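Local coordinates for esterase (Thermotoga maritima, PDB 3DOH) that hydrolyses carboxylic esters as a thermostable alpha/beta-hydrolase that also carries an immunoglobulin-like domain, at the interface of chains A and B. Residues are numbered along the deposited sequence; one frame, centred on the assembly and turned at random. Chains: chain A/B, esterase.

The interface of chains A and B. Residues chain A 317, 345-348; chain B 198, 207, 367.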
# COMPACT_ATOMS: atom_id res chain seq x y z
N GLU A 317 -30.09 7.62 -13.73
CA GLU A 317 -30.10 7.04 -15.07
C GLU A 317 -30.03 5.51 -15.10
O GLU A 317 -30.74 4.85 -15.87
CB GLU A 317 -28.95 7.60 -15.87
CG GLU A 317 -29.01 7.21 -17.33
CD GLU A 317 -28.40 5.84 -17.59
OE1 GLU A 317 -27.69 5.31 -16.71
OE2 GLU A 317 -28.63 5.29 -18.67
N GLU A 345 -31.39 14.36 -13.11
CA GLU A 345 -31.20 12.92 -13.33
C GLU A 345 -29.74 12.58 -13.20
O GLU A 345 -28.93 12.91 -14.09
CB GLU A 345 -31.67 12.51 -14.70
CG GLU A 345 -31.56 11.02 -14.99
CD GLU A 345 -31.89 10.67 -16.45
OE1 GLU A 345 -32.99 11.01 -16.94
OE2 GLU A 345 -31.03 10.06 -17.12
N TYR A 346 -29.42 11.92 -12.10
CA TYR A 346 -28.08 11.43 -11.82
C TYR A 346 -27.50 10.52 -12.92
O TYR A 346 -28.04 9.44 -13.19
CB TYR A 346 -28.05 10.71 -10.45
CG TYR A 346 -28.50 11.57 -9.29
CD1 TYR A 346 -27.71 12.63 -8.84
CD2 TYR A 346 -29.72 11.34 -8.64
CE1 TYR A 346 -28.10 13.45 -7.79
CE2 TYR A 346 -30.14 12.15 -7.57
CZ TYR A 346 -29.31 13.21 -7.15
OH TYR A 346 -29.67 14.03 -6.12
N GLU A 347 -26.41 10.99 -13.55
CA GLU A 347 -25.68 10.24 -14.58
C GLU A 347 -25.27 8.82 -14.16
O GLU A 347 -24.88 8.59 -13.00
CB GLU A 347 -24.37 10.95 -14.92
CG GLU A 347 -24.45 12.18 -15.74
CD GLU A 347 -23.03 12.74 -16.01
OE1 GLU A 347 -22.46 13.36 -15.06
OE2 GLU A 347 -22.48 12.55 -17.15
N LYS A 348 -25.31 7.91 -15.13
CA LYS A 348 -24.75 6.55 -15.01
C LYS A 348 -23.40 6.60 -14.34
O LYS A 348 -22.55 7.40 -14.72
CB LYS A 348 -24.56 5.93 -16.38
CG LYS A 348 -23.91 4.55 -16.35
CD LYS A 348 -24.13 3.77 -17.63
CE LYS A 348 -23.49 2.41 -17.51
NZ LYS A 348 -24.36 1.51 -16.74
N ARG B 198 -17.85 16.94 -24.38
CA ARG B 198 -19.29 16.83 -24.21
C ARG B 198 -19.97 18.08 -24.76
O ARG B 198 -21.16 18.34 -24.51
CB ARG B 198 -19.65 16.57 -22.73
CG ARG B 198 -19.58 15.09 -22.21
CD ARG B 198 -20.78 14.72 -21.27
NE ARG B 198 -21.15 13.29 -21.36
CZ ARG B 198 -20.97 12.35 -20.40
NH1 ARG B 198 -20.42 12.66 -19.20
NH2 ARG B 198 -21.35 11.06 -20.61
N ARG B 207 -31.66 13.56 -20.09
CA ARG B 207 -31.91 14.38 -18.86
C ARG B 207 -32.26 15.85 -19.15
O ARG B 207 -33.05 16.47 -18.42
CB ARG B 207 -30.75 14.29 -17.84
CG ARG B 207 -29.39 14.80 -18.37
CD ARG B 207 -28.27 14.65 -17.34
NE ARG B 207 -28.38 13.34 -16.74
CZ ARG B 207 -27.75 12.27 -17.21
NH1 ARG B 207 -26.94 12.40 -18.26
NH2 ARG B 207 -27.91 11.07 -16.61
N GLU B 367 -20.17 20.08 -17.43
CA GLU B 367 -20.72 19.29 -16.32
C GLU B 367 -21.48 20.15 -15.29
O GLU B 367 -22.00 19.63 -14.30
CB GLU B 367 -19.65 18.37 -15.69
CG GLU B 367 -19.12 17.24 -16.61
CD GLU B 367 -20.22 16.34 -17.24
OE1 GLU B 367 -20.84 15.52 -16.52
OE2 GLU B 367 -20.46 16.43 -18.49
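The end of strand 341-346 of chain A, with the loop after it, meets the short helix 206-209 of chain B in a charged patch between two copies of the esterase, a pairing that may belong to the crystal only. In B:Arg207, CG sits in the crowded position between backbone N and carbonyl carbon (chi1 61°), and a bend at chi3 turns the guanidinium onto the strand end. There NE of B:Arg207 donates a moderately bent hydrogen bond (143° at H) to the backbone carbonyl O of A:Glu345 (2.7 Å), in the carbonyl plane but tilted 24° out of the guanidinium plane; NH2 adds a weak second one. The extended side chain of A:Glu345 crosses the arginine at about a right angle. Carboxylate OE2 of A:Glu345 forms a salt bridge to NH2 of B:Arg207 (3.3 Å), the two planes steeply inclined. Over one guanidinium face, toward the rim, passes CG of A:Glu347, 3.6 Å from CZ of B:Arg207. An alanine in place of B:Arg207 would probably cost the patch its bond to the strand-end carbonyl, the salt bridge to A:Glu345 and the support beneath A:Glu347. Extended beyond CG, A:Glu347 meets B:Arg198 tip to tip, pairing carboxylate OE2 of A:Glu347 with guanidinium NH1 of B:Arg198 (2.9 Å) as a salt bridge without hydrogen-bond geometry. B:Glu367 flanks the same arginine, its OE2 3.8 Å from NH1 of B:Arg198. OE1 of A:Glu347 lies 3.1 Å from OE1 of B:Glu367; if both acids are charged they would repel, which B:Arg198 may offset, or one may be protonated. Chain A contributes a strand end of its hydrolase domain; chain B contributes helix 206-209 and loop residues, including the link between helices 362-366 and 369-376.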